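PDB 3EH7: 4-hydroxybutyrate CoA-transferase from Porphyromonas gingivalis, which probably transfers coenzyme A between acyl-CoA thioesters and small carboxylic acids such as acetate or 4-hydroxybutyrate. Local coordinates for residues L33-G38 and S141-K146; Y60-L65 and S336-Q341; Y188-P193 and M243-V248; P193-V198 and P224-L229; I317-M322 and S370-I375. All coordinates share one frame; numbering follows the deposited sequence. Where two conformers were deposited one is given.

Contact 1: residues L33-G38 and S141-K146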
# COMPACT_ATOMS: atom_id res chain seq x y z
N LEU A 33 7.64 -9.17 23.92
CA LEU A 33 8.92 -8.77 24.52
C LEU A 33 9.34 -7.51 23.87
O LEU A 33 9.06 -7.33 22.71
CB LEU A 33 10.01 -9.81 24.24
CG LEU A 33 9.84 -11.23 24.76
CD1 LEU A 33 11.06 -12.04 24.39
CD2 LEU A 33 9.63 -11.24 26.25
N SER A 34 10.06 -6.66 24.61
CA SER A 34 10.72 -5.52 23.98
C SER A 34 11.51 -5.95 22.76
O SER A 34 12.17 -6.99 22.76
CB SER A 34 11.67 -4.79 24.95
OG SER A 34 11.01 -4.08 25.96
N HIS A 35 11.42 -5.14 21.72
CA HIS A 35 11.99 -5.44 20.41
C HIS A 35 13.51 -5.32 20.37
O HIS A 35 14.10 -4.49 21.05
CB HIS A 35 11.39 -4.48 19.36
CG HIS A 35 11.82 -4.76 17.96
ND1 HIS A 35 11.81 -6.03 17.43
CD2 HIS A 35 12.20 -3.94 16.96
CE1 HIS A 35 12.22 -5.98 16.17
NE2 HIS A 35 12.48 -4.72 15.86
N ALA A 36 14.13 -6.18 19.55
CA ALA A 36 15.53 -6.04 19.12
C ALA A 36 16.51 -5.88 20.28
O ALA A 36 16.66 -6.80 21.10
CB ALA A 36 15.68 -4.91 18.03
N ALA A 37 17.21 -4.75 20.34
CA ALA A 37 18.34 -4.60 21.28
C ALA A 37 17.87 -4.51 22.72
O ALA A 37 18.66 -4.74 23.65
CB ALA A 37 19.21 -3.38 20.93
N GLY A 38 16.59 -4.20 22.91
CA GLY A 38 16.02 -4.04 24.23
C GLY A 38 15.34 -5.28 24.75
O GLY A 38 14.56 -5.20 25.66
N SER A 141 13.77 0.69 22.74
CA SER A 141 12.67 -0.08 22.15
C SER A 141 11.30 0.50 22.47
O SER A 141 10.68 0.15 23.48
CB SER A 141 12.78 -1.55 22.56
OG SER A 141 14.00 -2.09 22.07
N CYS A 142 10.83 1.40 21.61
CA CYS A 142 9.52 2.01 21.74
C CYS A 142 8.57 1.23 20.86
O CYS A 142 7.71 0.49 21.36
CB CYS A 142 9.58 3.50 21.38
SG CYS A 142 8.05 4.43 21.69
N ASP A 143 8.71 1.39 19.54
CA ASP A 143 8.10 0.47 18.56
C ASP A 143 6.68 -0.06 18.90
O ASP A 143 5.74 0.73 18.99
CB ASP A 143 9.12 -0.63 18.21
CG ASP A 143 9.70 -1.35 19.43
OD1 ASP A 143 8.99 -2.20 20.03
OD2 ASP A 143 10.88 -1.11 19.77
N TYR A 144 6.49 -1.36 19.05
CA TYR A 144 5.24 -1.90 19.55
C TYR A 144 5.38 -2.26 21.03
O TYR A 144 4.40 -2.66 21.66
CB TYR A 144 4.83 -3.16 18.77
CG TYR A 144 5.78 -4.33 19.02
CD1 TYR A 144 5.57 -5.22 20.07
CD2 TYR A 144 6.92 -4.49 18.24
CE1 TYR A 144 6.45 -6.26 20.29
CE2 TYR A 144 7.80 -5.52 18.47
CZ TYR A 144 7.56 -6.40 19.49
OH TYR A 144 8.46 -7.42 19.70
N SER A 145 6.60 -2.19 21.57
CA SER A 145 6.88 -2.59 22.94
C SER A 145 6.09 -1.72 23.91
O SER A 145 5.48 -2.23 24.86
CB SER A 145 8.39 -2.48 23.24
OG SER A 145 9.18 -3.25 22.34
N LYS A 146 6.09 -0.41 23.66
CA LYS A 146 5.33 0.52 24.49
C LYS A 146 3.82 0.29 24.38
O LYS A 146 3.17 0.12 25.42
CB LYS A 146 5.71 1.97 24.18
CG LYS A 146 4.79 3.05 24.75
CD LYS A 146 5.50 4.41 24.67
CE LYS A 146 4.79 5.50 25.36
NZ LYS A 146 3.61 5.83 24.65
O HOH W 1 11.14 -1.55 25.81
O HOH W 2 10.57 -8.08 18.48
O HOH W 3 16.08 -1.89 20.10

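Contact 2: residues Y60-L65 and S336-Q341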
# COMPACT_ATOMS: atom_id res chain seq x y z
N TYR A 60 5.43 -13.31 21.05
CA TYR A 60 5.25 -12.40 19.91
C TYR A 60 6.48 -11.54 19.81
O TYR A 60 6.81 -10.84 20.76
CB TYR A 60 3.98 -11.54 20.06
CG TYR A 60 3.79 -10.62 18.88
CD1 TYR A 60 3.25 -11.09 17.69
CD2 TYR A 60 4.21 -9.31 18.92
CE1 TYR A 60 3.11 -10.26 16.59
CE2 TYR A 60 4.08 -8.49 17.84
CZ TYR A 60 3.52 -8.97 16.68
OH TYR A 60 3.40 -8.13 15.61
N HIS A 61 7.15 -11.59 18.66
CA HIS A 61 8.37 -10.82 18.41
C HIS A 61 8.45 -10.50 16.91
O HIS A 61 7.67 -11.00 16.11
CB HIS A 61 9.60 -11.63 18.82
CG HIS A 61 9.81 -12.85 17.98
ND1 HIS A 61 10.32 -12.79 16.70
CD2 HIS A 61 9.52 -14.15 18.22
CE1 HIS A 61 10.35 -14.01 16.19
NE2 HIS A 61 9.87 -14.85 17.09
N MSE A 62 9.40 -9.64 16.53
CA MSE A 62 9.58 -9.31 15.13
C MSE A 62 11.03 -9.47 14.74
O MSE A 62 11.56 -8.65 14.01
CB MSE A 62 9.14 -7.89 14.87
CG MSE A 62 7.70 -7.71 15.13
SE MSE A 62 7.15 -5.92 14.65
CE MSE A 62 5.46 -6.08 15.39
N LEU A 63 11.65 -10.52 15.24
CA LEU A 63 13.05 -10.79 14.97
C LEU A 63 13.17 -11.88 13.92
O LEU A 63 12.27 -12.72 13.77
CB LEU A 63 13.76 -11.26 16.23
CG LEU A 63 13.60 -10.32 17.41
CD1 LEU A 63 13.96 -11.01 18.71
CD2 LEU A 63 14.46 -9.03 17.18
N CYS A 64 14.29 -11.85 13.20
CA CYS A 64 14.70 -12.95 12.35
C CYS A 64 15.63 -13.85 13.12
O CYS A 64 16.84 -13.62 13.17
CB CYS A 64 15.42 -12.44 11.12
SG CYS A 64 14.45 -11.27 10.21
N LEU A 65 15.05 -14.87 13.74
CA LEU A 65 15.82 -15.84 14.51
C LEU A 65 16.57 -16.72 13.50
O LEU A 65 15.96 -17.23 12.55
CB LEU A 65 14.88 -16.67 15.39
CG LEU A 65 13.93 -15.91 16.32
CD1 LEU A 65 13.19 -16.90 17.21
CD2 LEU A 65 14.67 -14.88 17.15
N SER A 336 16.33 -7.85 12.76
CA SER A 336 14.96 -7.32 12.84
C SER A 336 14.19 -7.61 11.55
O SER A 336 14.64 -7.28 10.46
CB SER A 336 14.97 -5.80 13.14
OG SER A 336 13.66 -5.25 13.13
N GLY A 337 13.03 -8.26 11.70
CA GLY A 337 12.18 -8.58 10.57
C GLY A 337 10.81 -7.97 10.77
O GLY A 337 9.82 -8.68 10.85
N THR A 338 10.76 -6.65 10.85
CA THR A 338 9.52 -5.93 11.14
C THR A 338 8.62 -5.80 9.89
O THR A 338 7.44 -5.47 10.02
CB THR A 338 9.83 -4.50 11.55
OG1 THR A 338 10.45 -3.82 10.44
CG2 THR A 338 10.76 -4.49 12.80
N GLY A 339 9.19 -5.98 8.70
CA GLY A 339 8.48 -5.67 7.47
C GLY A 339 8.10 -4.21 7.33
O GLY A 339 7.22 -3.86 6.54
N GLY A 340 8.76 -3.34 8.10
CA GLY A 340 8.46 -1.92 8.10
C GLY A 340 8.81 -1.18 6.82
O GLY A 340 8.40 -0.04 6.63
N GLN A 341 9.55 -1.81 5.91
CA GLN A 341 10.06 -1.09 4.75
C GLN A 341 8.95 -0.55 3.84
O GLN A 341 9.02 0.59 3.38
CB GLN A 341 11.12 -1.90 3.97
CG GLN A 341 10.66 -3.18 3.33
CD GLN A 341 11.82 -3.96 2.71
OE1 GLN A 341 12.75 -4.35 3.41
NE2 GLN A 341 11.76 -4.20 1.41

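Contact 3: residues Y188-P193 and M243-V248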
# COMPACT_ATOMS: atom_id res chain seq x y z
N TYR A 188 21.97 -5.56 24.14
CA TYR A 188 22.58 -6.15 22.93
C TYR A 188 23.15 -5.04 22.07
O TYR A 188 22.51 -4.02 21.87
CB TYR A 188 21.58 -6.99 22.12
CG TYR A 188 21.20 -8.29 22.80
CD1 TYR A 188 22.17 -9.20 23.20
CD2 TYR A 188 19.87 -8.61 23.04
CE1 TYR A 188 21.83 -10.40 23.83
CE2 TYR A 188 19.52 -9.81 23.68
CZ TYR A 188 20.50 -10.70 24.06
OH TYR A 188 20.16 -11.88 24.69
N SER A 189 24.39 -5.24 21.61
CA SER A 189 25.03 -4.32 20.70
C SER A 189 25.39 -4.97 19.37
O SER A 189 25.44 -6.19 19.24
CB SER A 189 26.26 -3.69 21.32
OG SER A 189 27.20 -4.68 21.64
N LEU A 190 25.66 -4.13 18.39
CA LEU A 190 26.05 -4.55 17.07
C LEU A 190 27.40 -3.96 16.78
O LEU A 190 27.62 -2.76 17.03
CB LEU A 190 25.13 -3.94 16.04
CG LEU A 190 23.73 -4.45 15.81
CD1 LEU A 190 23.10 -3.49 14.82
CD2 LEU A 190 23.74 -5.87 15.28
N ALA A 191 28.27 -4.78 16.22
CA ALA A 191 29.48 -4.31 15.55
C ALA A 191 29.12 -4.00 14.11
O ALA A 191 28.25 -4.66 13.52
CB ALA A 191 30.59 -5.38 15.60
N LYS A 192 29.78 -2.98 13.55
CA LYS A 192 29.56 -2.62 12.15
C LYS A 192 30.28 -3.65 11.29
O LYS A 192 31.38 -4.05 11.62
CB LYS A 192 30.09 -1.20 11.85
CG LYS A 192 29.12 -0.07 12.26
CD LYS A 192 29.87 1.27 12.48
CE LYS A 192 30.14 1.99 11.17
NZ LYS A 192 28.92 2.59 10.61
N PRO A 193 29.64 -4.10 10.19
CA PRO A 193 30.22 -5.14 9.34
C PRO A 193 31.22 -4.59 8.36
O PRO A 193 31.26 -3.39 8.12
CB PRO A 193 29.02 -5.67 8.58
CG PRO A 193 28.10 -4.46 8.46
CD PRO A 193 28.38 -3.57 9.64
N MSE A 243 14.66 2.92 12.43
CA MSE A 243 15.74 2.82 13.40
C MSE A 243 16.99 3.48 12.85
O MSE A 243 17.10 3.70 11.68
CB MSE A 243 16.00 1.35 13.77
CG MSE A 243 16.48 0.49 12.62
SE MSE A 243 18.41 0.44 12.36
CE MSE A 243 18.96 -0.49 13.99
N PHE A 244 17.91 3.81 13.75
CA PHE A 244 19.26 4.19 13.33
C PHE A 244 20.30 3.58 14.25
O PHE A 244 19.95 2.91 15.23
CB PHE A 244 19.44 5.70 13.12
CG PHE A 244 19.35 6.52 14.37
CD1 PHE A 244 20.45 6.68 15.19
CD2 PHE A 244 18.17 7.17 14.70
CE1 PHE A 244 20.37 7.46 16.35
CE2 PHE A 244 18.08 7.94 15.85
CZ PHE A 244 19.20 8.10 16.67
N SER A 245 21.56 3.79 13.91
CA SER A 245 22.66 3.10 14.54
C SER A 245 23.91 3.97 14.45
O SER A 245 23.80 5.18 14.30
CB SER A 245 22.90 1.75 13.83
OG SER A 245 23.69 0.88 14.60
N ASP A 246 25.08 3.32 14.49
CA ASP A 246 26.36 4.01 14.62
C ASP A 246 26.61 4.95 13.47
O ASP A 246 27.10 6.06 13.69
CB ASP A 246 27.52 3.01 14.74
CG ASP A 246 27.54 2.32 16.10
OD1 ASP A 246 28.36 2.73 16.96
OD2 ASP A 246 26.74 1.38 16.31
N GLY A 247 26.30 4.49 12.26
CA GLY A 247 26.59 5.24 11.02
C GLY A 247 25.91 6.61 10.99
O GLY A 247 26.51 7.58 10.55
N VAL A 248 24.67 6.67 11.48
CA VAL A 248 23.91 7.91 11.55
C VAL A 248 24.53 8.84 12.58
O VAL A 248 24.77 10.01 12.28
CB VAL A 248 22.37 7.69 11.82
CG1 VAL A 248 21.73 8.93 12.45
CG2 VAL A 248 21.64 7.37 10.52
O HOH W 4 27.35 -0.90 15.09
O HOH W 5 25.93 1.69 11.57

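Contact 4: residues P193-V198 and P224-L229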
# COMPACT_ATOMS: atom_id res chain seq x y z
N PRO A 193 29.64 -4.10 10.19
CA PRO A 193 30.22 -5.14 9.34
C PRO A 193 31.22 -4.59 8.36
O PRO A 193 31.26 -3.39 8.12
CB PRO A 193 29.02 -5.67 8.58
CG PRO A 193 28.10 -4.46 8.46
CD PRO A 193 28.38 -3.57 9.64
N LYS A 194 32.04 -5.47 7.78
CA LYS A 194 32.98 -5.06 6.75
C LYS A 194 32.16 -4.61 5.52
O LYS A 194 31.16 -5.23 5.18
CB LYS A 194 33.97 -6.19 6.40
N ILE A 195 32.57 -3.51 4.91
CA ILE A 195 32.00 -3.06 3.64
C ILE A 195 32.90 -3.58 2.51
O ILE A 195 34.08 -3.29 2.47
CB ILE A 195 31.93 -1.53 3.63
CG1 ILE A 195 31.09 -1.05 4.82
CG2 ILE A 195 31.35 -1.02 2.31
CD1 ILE A 195 31.01 0.46 4.99
N GLY A 196 32.34 -4.38 1.61
CA GLY A 196 33.07 -4.85 0.42
C GLY A 196 32.87 -3.88 -0.73
O GLY A 196 32.18 -2.86 -0.59
N GLU A 197 33.46 -4.18 -1.88
CA GLU A 197 33.38 -3.27 -3.03
C GLU A 197 31.96 -3.26 -3.67
O GLU A 197 31.54 -2.25 -4.21
CB GLU A 197 34.49 -3.56 -4.06
CG GLU A 197 34.07 -4.28 -5.34
CD GLU A 197 35.22 -4.36 -6.37
OE1 GLU A 197 36.29 -4.93 -6.06
OE2 GLU A 197 35.03 -3.86 -7.51
N VAL A 198 31.23 -4.37 -3.57
CA VAL A 198 29.84 -4.40 -3.99
C VAL A 198 29.05 -3.40 -3.16
O VAL A 198 28.37 -2.53 -3.70
CB VAL A 198 29.21 -5.83 -3.90
CG1 VAL A 198 27.69 -5.76 -3.87
CG2 VAL A 198 29.67 -6.71 -5.08
N PRO A 224 23.55 0.20 4.05
CA PRO A 224 23.25 1.51 4.59
C PRO A 224 24.49 2.22 5.15
O PRO A 224 24.61 3.42 4.99
CB PRO A 224 22.24 1.22 5.69
CG PRO A 224 22.30 -0.22 5.92
CD PRO A 224 22.72 -0.85 4.67
N ASP A 225 25.39 1.49 5.79
CA ASP A 225 26.64 2.07 6.30
C ASP A 225 27.43 2.66 5.15
O ASP A 225 27.96 3.78 5.25
CB ASP A 225 27.49 1.02 7.02
CG ASP A 225 26.90 0.60 8.36
OD1 ASP A 225 25.96 1.28 8.87
OD2 ASP A 225 27.37 -0.42 8.91
N ALA A 226 27.50 1.91 4.04
CA ALA A 226 28.25 2.36 2.87
C ALA A 226 27.61 3.60 2.28
O ALA A 226 28.31 4.50 1.80
CB ALA A 226 28.36 1.25 1.83
N ALA A 227 26.28 3.64 2.26
CA ALA A 227 25.58 4.84 1.79
C ALA A 227 25.95 6.07 2.64
O ALA A 227 26.26 7.13 2.10
CB ALA A 227 24.05 4.62 1.80
N LEU A 228 25.94 5.91 3.96
CA LEU A 228 26.21 7.02 4.88
C LEU A 228 27.66 7.51 4.74
O LEU A 228 27.96 8.69 4.90
CB LEU A 228 25.93 6.59 6.32
CG LEU A 228 24.46 6.35 6.73
CD1 LEU A 228 24.33 5.50 7.98
CD2 LEU A 228 23.74 7.67 6.90
N LEU A 229 28.57 6.58 4.45
CA LEU A 229 29.95 6.92 4.25
C LEU A 229 30.14 7.85 3.05
O LEU A 229 31.09 8.63 3.03
CB LEU A 229 30.82 5.65 4.08
CG LEU A 229 31.22 4.85 5.34
CD1 LEU A 229 32.29 3.84 4.98
CD2 LEU A 229 31.72 5.72 6.49

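Contact 5: residues I317-M322 and S370-I375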
# COMPACT_ATOMS: atom_id res chain seq x y z
N ILE A 317 15.17 -9.53 -0.61
CA ILE A 317 15.77 -10.81 -1.02
C ILE A 317 15.81 -10.90 -2.53
O ILE A 317 16.82 -11.31 -3.11
CB ILE A 317 14.95 -12.03 -0.47
CG1 ILE A 317 14.90 -11.99 1.05
CG2 ILE A 317 15.50 -13.39 -0.98
CD1 ILE A 317 16.25 -11.85 1.75
N GLU A 318 14.70 -10.56 -3.18
CA GLU A 318 14.66 -10.60 -4.64
C GLU A 318 13.63 -9.64 -5.19
O GLU A 318 12.69 -9.22 -4.48
CB GLU A 318 14.42 -12.03 -5.17
CG GLU A 318 13.07 -12.60 -4.81
CD GLU A 318 12.83 -14.05 -5.25
OE1 GLU A 318 13.65 -14.66 -5.98
OE2 GLU A 318 11.78 -14.59 -4.85
N ILE A 319 13.83 -9.27 -6.45
CA ILE A 319 12.90 -8.45 -7.22
C ILE A 319 12.76 -9.05 -8.60
O ILE A 319 13.75 -9.48 -9.23
CB ILE A 319 13.32 -6.97 -7.26
CG1 ILE A 319 12.37 -6.18 -8.16
CG2 ILE A 319 14.70 -6.80 -7.83
CD1 ILE A 319 12.41 -4.72 -7.94
N ASP A 320 11.52 -9.19 -9.06
CA ASP A 320 11.28 -9.78 -10.35
C ASP A 320 11.31 -8.71 -11.43
O ASP A 320 11.40 -7.53 -11.14
CB ASP A 320 10.05 -10.70 -10.40
CG ASP A 320 8.73 -9.96 -10.42
OD1 ASP A 320 8.68 -8.72 -10.54
OD2 ASP A 320 7.70 -10.67 -10.31
N LEU A 321 11.26 -9.15 -12.67
CA LEU A 321 11.40 -8.23 -13.81
C LEU A 321 10.25 -7.22 -13.95
O LEU A 321 10.36 -6.28 -14.74
CB LEU A 321 11.59 -9.02 -15.10
CG LEU A 321 12.96 -9.69 -15.24
CD1 LEU A 321 13.07 -10.48 -16.52
CD2 LEU A 321 14.10 -8.68 -15.13
N MSE A 322 9.15 -7.43 -13.22
CA MSE A 322 8.01 -6.49 -13.23
C MSE A 322 8.17 -5.45 -12.16
O MSE A 322 7.49 -4.42 -12.18
CB MSE A 322 6.69 -7.24 -13.03
CG MSE A 322 6.38 -8.23 -14.12
SE MSE A 322 4.60 -8.93 -13.93
CE MSE A 322 4.70 -9.55 -12.08
N SER A 370 20.81 -14.92 -8.62
CA SER A 370 20.50 -13.52 -8.92
C SER A 370 19.40 -13.00 -7.99
O SER A 370 18.41 -13.68 -7.77
CB SER A 370 20.00 -13.44 -10.35
OG SER A 370 19.76 -12.11 -10.73
N ARG A 371 19.54 -11.79 -7.46
CA ARG A 371 18.40 -11.14 -6.78
C ARG A 371 17.40 -10.45 -7.75
O ARG A 371 16.33 -9.99 -7.33
CB ARG A 371 18.88 -10.13 -5.76
CG ARG A 371 19.80 -10.69 -4.76
CD ARG A 371 19.83 -9.87 -3.47
NE ARG A 371 20.78 -10.51 -2.56
CZ ARG A 371 20.80 -10.33 -1.25
NH1 ARG A 371 19.91 -9.53 -0.64
NH2 ARG A 371 21.70 -10.97 -0.53
N ILE A 372 17.75 -10.36 -9.02
CA ILE A 372 16.85 -9.86 -10.04
C ILE A 372 16.43 -11.09 -10.81
O ILE A 372 17.25 -11.74 -11.48
CB ILE A 372 17.52 -8.79 -10.91
CG1 ILE A 372 17.74 -7.51 -10.06
CG2 ILE A 372 16.70 -8.47 -12.16
CD1 ILE A 372 18.50 -6.37 -10.83
N VAL A 373 15.17 -11.46 -10.64
CA VAL A 373 14.71 -12.75 -11.11
C VAL A 373 13.62 -12.59 -12.15
O VAL A 373 12.86 -11.64 -12.13
CB VAL A 373 14.24 -13.61 -9.92
CG1 VAL A 373 15.43 -13.89 -8.98
CG2 VAL A 373 13.07 -12.94 -9.16
N PRO A 374 13.54 -13.52 -13.10
CA PRO A 374 12.40 -13.50 -14.01
C PRO A 374 11.05 -13.72 -13.29
O PRO A 374 10.06 -13.10 -13.66
CB PRO A 374 12.70 -14.63 -14.98
CG PRO A 374 13.75 -15.47 -14.32
CD PRO A 374 14.45 -14.65 -13.32
N ILE A 375 11.03 -14.57 -12.27
CA ILE A 375 9.81 -14.89 -11.52
C ILE A 375 10.21 -15.05 -10.07
O ILE A 375 11.26 -15.62 -9.76
CB ILE A 375 9.13 -16.21 -12.01
CG1 ILE A 375 8.58 -16.06 -13.41
CG2 ILE A 375 7.96 -16.60 -11.11
CD1 ILE A 375 8.55 -17.37 -14.14
O HOH W 6 13.35 -16.52 -7.76
O HOH W 7 16.49 -14.93 -5.81
O HOH W 8 7.15 -12.07 -13.21

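Contact 1: residues L33-G38 and S141-K146
H35 is gripped on both sides of its alpha carbon by two serine hydroxyls of 141-146. Its N-H donates to S145 OG at 3.0 Å, with an angle of 149° at the hydrogen, and its carbonyl O receives S141 OG at 2.6 Å. The same carbonyl also accepts from the backbone N of G38, closing the turn at 35-38, so H35 O holds two donors. Between the serines, CB of H35 rests against the D143 carboxylate, 3.4 Å from OD1. With CG anti to the backbone N (chi1 -176°), H35 CG comes to 4.1 Å from Y144 CE2. The two ring planes are inclined at 52°; a water in the plane of both joins H35 ND1 to Y144 OH. This is the loop that follows strand 30-33 of the N-terminal parallel sheet, meeting the approach to helix 145-151. D143 precedes the turn leading into that helix, and its OD1 makes a capping bond to S145 N, met from above the carboxylate plane, and takes S145 OG on its syn lone pair, at 2.5 Å. D143 thereby orients the hydroxyl that in turn receives H35 N-H, while D143 OD2 is buried without a polar partner. Farther out, H35 NE2 bonds to S336 OG, F273 meets the imidazole edge-to-face, and S34 OG accepts from Q126 N.

Contact 2: residues Y60-L65 and S336-Q341
S336 meets L63 backbone to backbone, their CA atoms 4.5 Å apart, in a single beta bridge. On the L63 side of it, H61 ND1 accepts the N-H of L63 in the ring plane. The side chain of S336 points away from 60-65, and its OG pairs with H35 NE2. One residue on, G337 makes the hydrogen bond of the contact: its N-H reaches M62 O at 2.8 Å, with 154° at the hydrogen and the donor tilted 27° from the carbonyl plane. G337 is also where the sulfur of C64 settles, SG lying 3.5 Å from G337 CA. C64 SG is anti to its own carbonyl carbon (chi1 -56°), and with no side chain at G337 the sulfur packs directly on its alpha carbon. That sulfur is half of the disulfide C64-C329, so a covalent link and a backbone bond together tie the loop after strand 58-60, in the N-terminal region, to the loop ahead of helix 341-350, in the C-terminal region. T338 follows, its CG2 approaching the selenium of M62 at 4.3 Å, a loose apolar touch; the M62 chain, extended beyond CG, leads off toward F106 and V109. T338 OG1 turns to its own segment and accepts from G340 N at 2.9 Å, an ST turn, and is also hydrogen-bonded to E242 OE2. G339 carries the turn with positive phi, and G340 brings the chain to helix 341-350.

Contact 3: residues Y188-P193 and M243-V248
K192 lays its aliphatic chain against the first turn of helix 246-253, CD coming to 3.7 Å from D246 CB, and this is the close part of the contact. The two side chains cross obliquely, and bends at chi3 (81°) and chi4 (74°) bring the ammonium round to the helix backbone, where NZ lies 3.6 Å from G247 CA. At this tip a water accepts from both K192 NZ and G247 N. NZ stays 6.2 Å from D246 OD2, so the opposite charges make no salt bridge; at most they attract at a distance. Although it packs on the helix, K192 lies on the solvent side, with L190 and S245 deeper. The looser part is at L190: no direct hydrogen bond crosses, but a water donates both to L190 O and to D246 OD2, at 2.7 Å each. L190 CD1 is 4.4 Å from S245 OG and finds further apolar cover on I220 and M275. S245 stands at the N-cap position, but its hydroxyl makes no capping bond and goes to M275 O instead, while D246 OD1 takes S277 OG. The loop leading from strand 179-183 to helix 197-208 therefore passes over the N-terminal end of helix 246-253, just after the short strand 243-244. It is pinned to the loop beyond strand 273-274 by a backbone bond between L190 and G276, and P193 carries it onto helix 222-229.

Contact 4: residues P193-V198 and P224-L229
I195 and A226 are the closest backbone points, 6.6 Å between CA atoms, where the extended run 193-196 passes beside helix 222-229 just before helix 197-208 begins at its N-cap residue G196. I195 carries the contact with both its branches. CG2, anti to the backbone N, sits on A226 CB at 3.8 Å. CD1, at the end of the other branch (chi2 176°), reaches farther over the helix to L229 CD1 at 3.6 Å and brushes D225 CB at 4.1 Å. Both branches lie over the side of the helix that carries D225, A226 and L229, residues about one turn apart at their ends. Two residues earlier P193 adds a second touch: its ring and the D225 carboxylate meet tip to tip, with CD 3.4 Å from D225 OD2. That is a proline methylene beside a carboxylate oxygen, not a hydrogen bond. The other oxygen, D225 OD1, has a long, weak ion pair with K192 NZ. On the far side of the helix, L228 packs on V248 and L251 of helix 246-253. Without any hydrogen bond between the segments, attachment rests on dispersion and on the shedding of water by a few methyl groups. Such packing fixes where the chain lies against the helix but imposes little directional constraint, in keeping with a contact partly open to solvent at P193 and L229.

Contact 5: residues I317-M322 and S370-I375
E318 and R371 start the pairing of two short parallel strands, with E318 CA 3.2 Å from R371 O. That carbonyl receives I319 N-H at 2.7 Å, nearly along the C=O axis, and I319 O in turn accepts V373 N-H at 2.8 Å. I319 thus bonds to the residues before and after I372, its bridge partner, as parallel strands do; D320 pairs with V373 next. The side chain of R371 can be followed outward. CB, CG and CD all pass I317 O, closing slightly to 3.4 Å at CD. The chain is extended from CG to NE, which donates to T363 O, and NH1 has a weak bond to C316 O. The E318 side chain crosses V373 at about a right angle, OE1 touching CG1 and CG2 and taking two waters that lead to I375 O and S370 O; OE2 accepts from A377 N. The isoleucines I319 and I372 lie side by side on one face, I319 CG2 3.8 Å from I372 CG1. L321, beyond the strand, crosses I372 at about a right angle, CD2 4.0 Å from I372 CG2. D320, on the other face with V373, forms an Asx turn, OD1 accepting from M322 N and from Q324 N. I317 and E318 both face V326, a classic beta bulge where strand 318-320 pairs antiparallel with strand 325-326. Strand 372-373 is an edge strand, within this chain, of this small mixed sheet; helices 406-414 and 419-433 pack on L321, I372 and P374, while G379 and E378 of the second subunit touch M322 and I375.

Contact 1 is fully buried and polar, built on serine hydroxyls and a capping aspartate; contact 2 adjoins it through H35, joins segments from the N-terminal and C-terminal parts of the chain and holds one cysteine of the disulfide. Contacts 3 and 4 share P193 and follow one surface loop over two neighbouring helices. Water bridges and a lysine chain carry the first, methyl packing the second, and L228 of helix 222-229 touches G247 and V248 between them. Contact 5 stands apart, its centre about 32 Å from that of contact 1, in the C-terminal part of the chain near the second subunit; it alone pairs regular strands in register.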